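Local coordinates for protein kappa-carrageenase (Zobellia galactanivorans, PDB 5OCR) that probably hydrolyses kappa-carrageenan, a sulfated galactan of red algal cell walls, through its family 16 glycoside hydrolase domain, at residues P183-N188 / K224-W229. Sequence-based numbering, arbitrary orientation. Where two conformers were deposited one is given.
Sequences PQEQLN and KPNKYW
Lys224 lays its methylene chain along the carbonyls of the short helix 183-186 and the turn that follows, CD lying 3.5 Å from the carbonyl O of Glu185, and turns at chi2 (-72°) to deliver its ammonium group among them. NZ gives hydrogen bonds to Gln184 O at 2.9 Å and to Leu187 O at 3.1 Å, standing above both carbonyl planes, with weaker bonds to Pro183 O and Asn188 OD1. The gathered oxygens would probably stabilise the positive charge. Cutting this side chain back to an alanine is likely to leave the carbonyls of Gln184 and Leu187 without their charged partner and open a gap beside Asn188. In the conformer given, Lys227 NZ meets Glu185 OE1 on the syn side at 2.8 Å, 30° out of the carboxylate plane, a salt bridge that Glu185's second conformer may not keep; a water joins Glu185 O to Pro225 O. Deeper in, Gln186 runs its extended chain past the indole of Trp229, Gln186 CG 3.6 Å from Trp229 CH2, amide and ring planes 76° apart; NE2 is bonded to the carbonyls of Leu164 and Lys177. One lysine ammonium gathering main-chain carbonyls thus joins the end of strand 219-225 to segment 183-188 within the GH16 beta-jellyroll.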
ATOM      1  N   PRO A 183     -14.157   3.477 -12.543  1.00 21.89           N
ATOM      2  CA  PRO A 183     -14.390   3.445 -11.154  1.00 23.08           C
ATOM      3  C   PRO A 183     -15.286   2.276 -10.720  1.00 25.20           C
ATOM      4  O   PRO A 183     -15.107   1.707  -9.591  1.00 23.41           O
ATOM      5  CB  PRO A 183     -15.104   4.791 -10.893  1.00 23.14           C
ATOM      6  CG  PRO A 183     -15.682   5.180 -12.226  1.00 23.48           C
ATOM      7  CD  PRO A 183     -14.586   4.767 -13.146  1.00 23.24           C
ATOM      8  N   GLN A 184     -16.229   1.907 -11.603  1.00 24.94           N
ATOM      9  CA  GLN A 184     -17.097   0.738 -11.274  1.00 27.02           C
ATOM     10  C   GLN A 184     -16.305  -0.551 -11.154  1.00 26.50           C
ATOM     11  O   GLN A 184     -16.675  -1.387 -10.307  1.00 26.48           O
ATOM     12  CB  GLN A 184     -18.157   0.536 -12.342  1.00 30.30           C
ATOM     13  CG  GLN A 184     -19.261  -0.363 -11.874  1.00 35.63           C
ATOM     14  CD  GLN A 184     -20.308   0.460 -11.223  1.00 38.66           C
ATOM     15  OE1 GLN A 184     -20.134   0.980 -10.106  1.00 42.14           O
ATOM     16  NE2 GLN A 184     -21.412   0.619 -11.935  1.00 43.88           N
ATOM     17  N   GLU A 185     -15.227  -0.695 -11.976  1.00 23.54           N
ATOM     18  CA  GLU A 185     -14.402  -1.870 -11.959  0.50 23.00           C
ATOM     19  C   GLU A 185     -13.266  -1.834 -10.920  1.00 22.02           C
ATOM     20  O   GLU A 185     -12.841  -2.901 -10.448  1.00 21.70           O
ATOM     21  CB  GLU A 185     -13.934  -2.129 -13.393  0.50 24.66           C
ATOM     22  CG  GLU A 185     -15.198  -2.259 -14.282  0.50 25.48           C
ATOM     23  CD  GLU A 185     -14.880  -2.450 -15.740  0.50 28.19           C
ATOM     24  OE1 GLU A 185     -13.751  -2.847 -15.996  0.50 29.59           O
ATOM     25  OE2 GLU A 185     -15.755  -2.172 -16.618  0.50 29.23           O
ATOM     26  N   GLN A 186     -12.813  -0.616 -10.572  1.00 21.61           N
ATOM     27  CA  GLN A 186     -11.531  -0.479  -9.896  1.00 20.00           C
ATOM     28  C   GLN A 186     -11.462   0.430  -8.690  1.00 19.61           C
ATOM     29  O   GLN A 186     -10.483   0.413  -8.008  1.00 21.68           O
ATOM     30  CB  GLN A 186     -10.415  -0.122 -10.860  1.00 20.95           C
ATOM     31  CG  GLN A 186     -10.196  -1.182 -11.931  1.00 22.33           C
ATOM     32  CD  GLN A 186      -9.156  -0.830 -12.908  1.00 22.35           C
ATOM     33  OE1 GLN A 186      -9.321  -1.119 -14.104  1.00 23.48           O
ATOM     34  NE2 GLN A 186      -8.082  -0.173 -12.454  1.00 20.48           N
ATOM     35  N   LEU A 187     -12.441   1.275  -8.456  1.00 18.95           N
ATOM     36  CA  LEU A 187     -12.335   2.266  -7.343  1.00 19.21           C
ATOM     37  C   LEU A 187     -13.192   1.796  -6.190  1.00 19.47           C
ATOM     38  O   LEU A 187     -14.417   1.628  -6.369  1.00 19.81           O
ATOM     39  CB  LEU A 187     -12.817   3.662  -7.832  1.00 20.95           C
ATOM     40  CG  LEU A 187     -12.605   4.830  -6.857  1.00 21.35           C
ATOM     41  CD1 LEU A 187     -12.136   6.097  -7.607  1.00 24.25           C
ATOM     42  CD2 LEU A 187     -13.917   5.170  -6.085  1.00 22.82           C
ATOM     43  N   ASN A 188     -12.598   1.746  -4.980  1.00 19.22           N
ATOM     44  CA  ASN A 188     -13.386   1.564  -3.791  1.00 19.80           C
ATOM     45  C   ASN A 188     -13.042   2.624  -2.759  1.00 19.28           C
ATOM     46  O   ASN A 188     -11.884   2.879  -2.484  1.00 19.43           O
ATOM     47  CB  ASN A 188     -13.044   0.194  -3.158  1.00 20.56           C
ATOM     48  CG  ASN A 188     -13.515  -0.943  -3.987  1.00 21.38           C
ATOM     49  OD1 ASN A 188     -14.679  -1.028  -4.386  1.00 20.50           O
ATOM     50  ND2 ASN A 188     -12.591  -1.825  -4.313  1.00 19.92           N
ATOM     51  N   LYS A 224     -15.046  -6.616  -6.119  1.00 20.39           N
ATOM     52  CA  LYS A 224     -14.975  -6.322  -7.561  1.00 22.18           C
ATOM     53  C   LYS A 224     -14.665  -7.573  -8.337  1.00 21.93           C
ATOM     54  O   LYS A 224     -13.982  -8.481  -7.847  1.00 20.90           O
ATOM     55  CB  LYS A 224     -13.878  -5.320  -7.955  1.00 20.77           C
ATOM     56  CG  LYS A 224     -13.908  -3.949  -7.272  1.00 21.97           C
ATOM     57  CD  LYS A 224     -15.053  -3.130  -7.797  1.00 22.67           C
ATOM     58  CE  LYS A 224     -14.618  -1.686  -7.670  1.00 24.96           C
ATOM     59  NZ  LYS A 224     -15.877  -0.879  -7.534  1.00 26.26           N
ATOM     60  N   PRO A 225     -15.155  -7.635  -9.582  1.00 22.35           N
ATOM     61  CA  PRO A 225     -14.728  -8.827 -10.380  1.00 21.73           C
ATOM     62  C   PRO A 225     -13.248  -8.812 -10.653  1.00 21.87           C
ATOM     63  O   PRO A 225     -12.693  -7.740 -10.870  1.00 22.02           O
ATOM     64  CB  PRO A 225     -15.404  -8.585 -11.763  1.00 23.00           C
ATOM     65  CG  PRO A 225     -16.606  -7.728 -11.398  1.00 24.29           C
ATOM     66  CD  PRO A 225     -16.133  -6.779 -10.289  1.00 22.93           C
ATOM     67  N   ASN A 226     -12.628  -9.993 -10.751  1.00 19.96           N
ATOM     68  CA  ASN A 226     -11.116 -10.028 -10.991  1.00 20.84           C
ATOM     69  C   ASN A 226     -10.831 -10.033 -12.476  1.00 20.76           C
ATOM     70  O   ASN A 226     -10.712 -11.103 -13.119  1.00 22.36           O
ATOM     71  CB  ASN A 226     -10.497 -11.254 -10.285  1.00 20.00           C
ATOM     72  CG  ASN A 226      -8.996 -11.192 -10.316  1.00 19.37           C
ATOM     73  OD1 ASN A 226      -8.490 -10.346 -11.040  1.00 20.70           O
ATOM     74  ND2 ASN A 226      -8.302 -11.988  -9.518  1.00 18.40           N
ATOM     75  N   LYS A 227     -10.781  -8.835 -13.066  1.00 22.30           N
ATOM     76  CA  LYS A 227     -10.620  -8.764 -14.507  1.00 24.79           C
ATOM     77  C   LYS A 227      -9.182  -8.984 -14.898  1.00 24.62           C
ATOM     78  O   LYS A 227      -8.912  -9.766 -15.807  1.00 28.86           O
ATOM     79  CB  LYS A 227     -11.088  -7.394 -15.020  1.00 26.39           C
ATOM     80  CG  LYS A 227     -11.270  -7.325 -16.488  1.00 32.11           C
ATOM     81  CD  LYS A 227     -12.250  -6.139 -16.700  1.00 33.46           C
ATOM     82  CE  LYS A 227     -12.273  -5.739 -18.137  1.00 40.83           C
ATOM     83  NZ  LYS A 227     -13.183  -4.557 -18.085  1.00 39.68           N
ATOM     84  N   TYR A 228      -8.277  -8.277 -14.235  1.00 23.64           N
ATOM     85  CA  TYR A 228      -6.877  -8.220 -14.717  1.00 22.57           C
ATOM     86  C   TYR A 228      -5.878  -8.795 -13.756  1.00 25.37           C
ATOM     87  O   TYR A 228      -4.745  -8.969 -14.144  1.00 29.79           O
ATOM     88  CB  TYR A 228      -6.518  -6.772 -14.977  1.00 21.66           C
ATOM     89  CG  TYR A 228      -7.307  -6.140 -16.081  1.00 22.28           C
ATOM     90  CD1 TYR A 228      -7.382  -6.737 -17.346  1.00 23.24           C
ATOM     91  CD2 TYR A 228      -7.965  -4.910 -15.870  1.00 22.89           C
ATOM     92  CE1 TYR A 228      -8.114  -6.107 -18.392  1.00 24.80           C
ATOM     93  CE2 TYR A 228      -8.674  -4.290 -16.879  1.00 23.68           C
ATOM     94  CZ  TYR A 228      -8.793  -4.901 -18.112  1.00 25.50           C
ATOM     95  OH  TYR A 228      -9.521  -4.241 -19.107  1.00 30.24           O
ATOM     96  N   TRP A 229      -6.283  -9.053 -12.496  1.00 22.91           N
ATOM     97  CA  TRP A 229      -5.381  -9.251 -11.360  1.00 20.71           C
ATOM     98  C   TRP A 229      -5.041 -10.704 -11.133  1.00 21.64           C
ATOM     99  O   TRP A 229      -5.391 -11.328 -10.079  1.00 20.12           O
ATOM    100  CB  TRP A 229      -5.967  -8.543 -10.099  1.00 19.66           C
ATOM    101  CG  TRP A 229      -6.091  -7.106 -10.435  1.00 19.62           C
ATOM    102  CD1 TRP A 229      -5.088  -6.139 -10.306  1.00 19.23           C
ATOM    103  CD2 TRP A 229      -7.245  -6.423 -11.036  1.00 18.86           C
ATOM    104  NE1 TRP A 229      -5.525  -4.929 -10.795  1.00 18.75           N
ATOM    105  CE2 TRP A 229      -6.819  -5.055 -11.294  1.00 19.19           C
ATOM    106  CE3 TRP A 229      -8.562  -6.826 -11.423  1.00 19.43           C
ATOM    107  CZ2 TRP A 229      -7.707  -4.107 -11.913  1.00 18.89           C
ATOM    108  CZ3 TRP A 229      -9.429  -5.866 -12.057  1.00 19.04           C
ATOM    109  CH2 TRP A 229      -8.994  -4.570 -12.267  1.00 20.09           C
TER
HETATM  110  O   HOH W   1     -13.118  -5.162 -11.856  1.00 21.12           O
HETATM  111  O   HOH W   2     -13.774  -1.652 -19.308  1.00 42.32           O